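Local coordinates for protein NDP-rhamnosyltransferase (PDB 3TSA) that is SpnG, an NDP-rhamnosyltransferase, a dimeric glycosyltransferase of the two-domain GT-B class related to the erythromycin CIII family, at residues M2-H14 / W113-G127. Residues are numbered along the deposited sequence; the frame is centred on the assembly and turned at random.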
# COMPACT_ATOMS: atom_id res chain seq x y z
N MET A 2 -10.35 6.66 -13.79
CA MET A 2 -10.45 7.86 -12.96
C MET A 2 -9.04 8.26 -12.57
O MET A 2 -8.14 7.44 -12.39
CB MET A 2 -11.24 7.57 -11.68
CG MET A 2 -12.73 7.16 -11.98
SD MET A 2 -13.52 6.97 -10.45
CE MET A 2 -12.86 5.34 -10.01
N ARG A 3 -8.89 9.55 -12.40
CA ARG A 3 -7.74 10.08 -11.70
C ARG A 3 -8.29 10.69 -10.40
O ARG A 3 -8.99 11.72 -10.44
CB ARG A 3 -7.02 11.11 -12.54
CG ARG A 3 -5.90 10.51 -13.45
CD ARG A 3 -4.84 11.59 -14.01
NE ARG A 3 -5.60 12.58 -14.72
CZ ARG A 3 -6.11 12.39 -15.94
NH1 ARG A 3 -6.85 13.35 -16.53
NH2 ARG A 3 -5.87 11.24 -16.61
N VAL A 4 -7.99 10.05 -9.26
CA VAL A 4 -8.53 10.48 -7.98
C VAL A 4 -7.52 11.27 -7.19
O VAL A 4 -6.54 10.67 -6.72
CB VAL A 4 -9.04 9.25 -7.15
CG1 VAL A 4 -9.76 9.71 -5.78
CG2 VAL A 4 -9.91 8.37 -8.05
N LEU A 5 -7.84 12.55 -6.90
CA LEU A 5 -6.98 13.37 -6.00
C LEU A 5 -7.57 13.27 -4.61
O LEU A 5 -8.78 13.63 -4.46
CB LEU A 5 -6.93 14.85 -6.44
CG LEU A 5 -6.01 15.81 -5.66
CD1 LEU A 5 -4.55 15.34 -5.69
CD2 LEU A 5 -6.08 17.24 -6.25
N VAL A 6 -6.75 12.86 -3.66
CA VAL A 6 -7.19 12.65 -2.33
C VAL A 6 -6.75 13.84 -1.48
O VAL A 6 -5.56 14.27 -1.54
CB VAL A 6 -6.59 11.37 -1.80
CG1 VAL A 6 -7.01 11.11 -0.32
CG2 VAL A 6 -6.95 10.24 -2.75
N VAL A 7 -7.70 14.43 -0.75
CA VAL A 7 -7.46 15.66 -0.02
C VAL A 7 -7.79 15.39 1.44
O VAL A 7 -8.95 15.48 1.84
CB VAL A 7 -8.38 16.74 -0.55
CG1 VAL A 7 -8.13 18.07 0.11
CG2 VAL A 7 -8.23 16.86 -2.08
N PRO A 8 -6.78 14.95 2.23
CA PRO A 8 -7.04 14.66 3.60
C PRO A 8 -6.69 15.86 4.47
O PRO A 8 -6.01 16.79 4.00
CB PRO A 8 -6.10 13.50 3.87
CG PRO A 8 -4.91 13.79 2.94
CD PRO A 8 -5.49 14.39 1.75
N LEU A 9 -7.18 15.85 5.71
CA LEU A 9 -6.67 16.77 6.72
C LEU A 9 -5.28 16.31 7.09
O LEU A 9 -4.97 15.11 6.96
CB LEU A 9 -7.49 16.63 7.99
CG LEU A 9 -8.65 17.54 8.35
CD1 LEU A 9 -8.95 17.16 9.81
CD2 LEU A 9 -8.35 18.99 8.12
N PRO A 10 -4.41 17.24 7.56
CA PRO A 10 -3.08 16.77 7.86
C PRO A 10 -3.01 15.99 9.16
O PRO A 10 -2.19 16.29 9.99
CB PRO A 10 -2.26 18.04 8.00
CG PRO A 10 -3.27 19.09 8.40
CD PRO A 10 -4.60 18.68 7.86
N TYR A 11 -3.87 14.98 9.34
CA TYR A 11 -3.72 14.06 10.44
C TYR A 11 -3.63 12.64 9.91
O TYR A 11 -4.56 12.17 9.18
CB TYR A 11 -4.88 14.15 11.40
CG TYR A 11 -5.06 15.54 11.92
CD1 TYR A 11 -4.17 16.11 12.82
CD2 TYR A 11 -6.12 16.30 11.47
CE1 TYR A 11 -4.38 17.43 13.29
CE2 TYR A 11 -6.33 17.57 11.91
CZ TYR A 11 -5.48 18.13 12.80
OH TYR A 11 -5.78 19.41 13.17
N PRO A 12 -2.57 11.92 10.31
CA PRO A 12 -2.36 10.56 9.82
C PRO A 12 -3.55 9.66 9.95
O PRO A 12 -3.81 8.92 8.98
CB PRO A 12 -1.19 10.05 10.68
CG PRO A 12 -0.38 11.27 10.88
CD PRO A 12 -1.51 12.30 11.25
N THR A 13 -4.29 9.68 11.08
CA THR A 13 -5.43 8.75 11.21
C THR A 13 -6.52 8.96 10.14
O THR A 13 -7.18 8.01 9.75
CB THR A 13 -6.13 8.78 12.59
OG1 THR A 13 -6.68 10.07 12.81
CG2 THR A 13 -5.18 8.46 13.72
N HIS A 14 -6.71 10.19 9.72
CA HIS A 14 -7.76 10.48 8.71
C HIS A 14 -7.32 9.95 7.33
O HIS A 14 -8.20 9.56 6.54
CB HIS A 14 -7.98 11.95 8.57
CG HIS A 14 -8.60 12.57 9.80
ND1 HIS A 14 -9.61 13.50 9.73
CD2 HIS A 14 -8.30 12.43 11.12
CE1 HIS A 14 -9.90 13.90 10.97
NE2 HIS A 14 -9.13 13.27 11.82
N TRP A 113 -2.24 17.92 -12.71
CA TRP A 113 -2.55 16.50 -12.70
C TRP A 113 -3.94 16.14 -13.29
O TRP A 113 -4.19 14.95 -13.69
CB TRP A 113 -2.38 15.99 -11.27
CG TRP A 113 -2.29 14.47 -11.17
CD1 TRP A 113 -1.24 13.66 -11.55
CD2 TRP A 113 -3.28 13.59 -10.61
NE1 TRP A 113 -1.51 12.33 -11.27
CE2 TRP A 113 -2.74 12.25 -10.66
CE3 TRP A 113 -4.54 13.79 -10.07
CZ2 TRP A 113 -3.46 11.13 -10.23
CZ3 TRP A 113 -5.25 12.67 -9.61
CH2 TRP A 113 -4.73 11.36 -9.70
N ARG A 114 -4.85 17.14 -13.36
CA ARG A 114 -6.20 16.94 -13.96
C ARG A 114 -6.98 15.76 -13.37
O ARG A 114 -7.32 14.79 -14.08
CB ARG A 114 -6.08 16.80 -15.51
CG ARG A 114 -5.48 18.06 -16.20
CD ARG A 114 -6.02 18.13 -17.67
NE ARG A 114 -5.64 19.37 -18.37
CZ ARG A 114 -6.01 20.60 -18.02
NH1 ARG A 114 -6.80 20.81 -16.97
NH2 ARG A 114 -5.57 21.64 -18.73
N PRO A 115 -7.30 15.82 -12.09
CA PRO A 115 -8.11 14.79 -11.49
C PRO A 115 -9.52 14.77 -12.05
O PRO A 115 -10.06 15.82 -12.54
CB PRO A 115 -8.09 15.20 -9.99
CG PRO A 115 -8.01 16.66 -10.05
CD PRO A 115 -6.91 16.84 -11.10
N SER A 116 -10.14 13.60 -12.02
CA SER A 116 -11.54 13.58 -12.35
C SER A 116 -12.48 13.56 -11.18
O SER A 116 -13.68 13.78 -11.35
CB SER A 116 -11.89 12.46 -13.32
OG SER A 116 -11.52 11.23 -12.79
N VAL A 117 -11.97 13.33 -9.97
CA VAL A 117 -12.88 13.25 -8.86
C VAL A 117 -11.95 13.55 -7.66
O VAL A 117 -10.70 13.26 -7.72
CB VAL A 117 -13.52 11.84 -8.76
CG1 VAL A 117 -12.49 10.78 -8.63
CG2 VAL A 117 -14.56 11.76 -7.60
N LEU A 118 -12.53 14.22 -6.67
CA LEU A 118 -11.81 14.57 -5.44
C LEU A 118 -12.38 13.70 -4.32
O LEU A 118 -13.59 13.69 -4.09
CB LEU A 118 -11.97 16.04 -5.11
CG LEU A 118 -11.65 17.03 -6.23
CD1 LEU A 118 -11.93 18.49 -5.59
CD2 LEU A 118 -10.20 16.84 -6.72
N LEU A 119 -11.50 12.98 -3.60
CA LEU A 119 -11.91 12.21 -2.43
C LEU A 119 -11.39 13.00 -1.25
O LEU A 119 -10.17 13.15 -1.06
CB LEU A 119 -11.24 10.84 -2.51
CG LEU A 119 -11.55 9.96 -1.30
CD1 LEU A 119 -13.05 9.69 -1.15
CD2 LEU A 119 -10.81 8.65 -1.43
N VAL A 120 -12.30 13.54 -0.45
CA VAL A 120 -11.96 14.63 0.45
C VAL A 120 -12.34 14.25 1.84
O VAL A 120 -13.50 13.84 2.06
CB VAL A 120 -12.75 15.87 -0.02
CG1 VAL A 120 -12.53 17.06 0.94
CG2 VAL A 120 -12.27 16.26 -1.47
N ASP A 121 -11.41 14.37 2.82
CA ASP A 121 -11.81 14.21 4.22
C ASP A 121 -12.95 15.18 4.59
O ASP A 121 -12.92 16.34 4.19
CB ASP A 121 -10.53 14.48 5.02
CG ASP A 121 -10.70 14.56 6.55
OD1 ASP A 121 -11.74 14.83 7.16
OD2 ASP A 121 -9.62 14.45 7.19
N VAL A 122 -13.94 14.72 5.37
CA VAL A 122 -15.08 15.59 5.74
C VAL A 122 -14.67 16.91 6.29
O VAL A 122 -15.33 17.92 5.98
CB VAL A 122 -16.06 14.90 6.75
CG1 VAL A 122 -16.88 15.93 7.41
CG2 VAL A 122 -17.01 14.03 5.95
N CYS A 123 -13.60 16.95 7.08
CA CYS A 123 -13.11 18.24 7.60
C CYS A 123 -12.14 19.02 6.70
O CYS A 123 -11.86 20.19 6.99
CB CYS A 123 -12.38 18.00 8.86
SG CYS A 123 -13.53 17.48 10.21
N ALA A 124 -11.67 18.42 5.59
CA ALA A 124 -10.72 19.14 4.76
C ALA A 124 -11.46 20.07 3.80
O ALA A 124 -11.69 19.76 2.62
CB ALA A 124 -9.81 18.14 4.02
N LEU A 125 -11.90 21.22 4.33
CA LEU A 125 -12.69 22.14 3.59
C LEU A 125 -12.08 22.61 2.30
O LEU A 125 -12.84 22.89 1.38
CB LEU A 125 -13.04 23.37 4.45
CG LEU A 125 -13.79 23.04 5.76
CD1 LEU A 125 -13.90 24.32 6.62
CD2 LEU A 125 -15.11 22.46 5.34
N ILE A 126 -10.76 22.69 2.22
CA ILE A 126 -10.13 23.00 0.92
C ILE A 126 -10.65 22.12 -0.21
O ILE A 126 -10.84 22.60 -1.35
CB ILE A 126 -8.59 22.91 1.01
CG1 ILE A 126 -7.95 23.21 -0.39
CG2 ILE A 126 -8.15 21.52 1.42
CD1 ILE A 126 -8.27 24.56 -0.93
N GLY A 127 -10.82 20.80 0.03
CA GLY A 127 -11.32 19.96 -1.07
C GLY A 127 -12.69 20.33 -1.63
O GLY A 127 -12.98 20.23 -2.82
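H14 ND1 donates to D121 OD2 at 2.7 Å, meeting it on the syn side but 28° out of the carboxylate plane. The backbone N of L9 reaches the same oxygen at 3.2 Å from the opposite face, so two donors grip OD2, while OD1 accepts from C123 N in an Asx turn; the three bonds fix the carboxylate's rotation. At the other end of the strands R3 CD lies over the centre of the W113 six-membered ring (CH-pi, 4.0 Å to the centroid), and the bend at chi3 (-57°) then swings NE and NH1 side-on toward R114 O, both bonding to it at 2.9 Å, with the guanidinium plane nearly perpendicular to the indole. The backbone N of R3 donates to S116 OG. Between these ends, strands 3-7 and 117-121 pair in parallel at the centre of the Rossmann-like sheet of the N-terminal GT-B domain, through L5 N to V117 O, L119 N to L5 O, V7 N to L119 O and D121 N to V7 O. Apolar side chains cover both faces. V4 CG2 lies alongside V117 CG1 (3.6 Å) on one; on the other, L5 CB meets P115 and L118 CD2, and the V7 side chain crosses that of I126 at about a right angle, CG1 to CG2 3.7 Å.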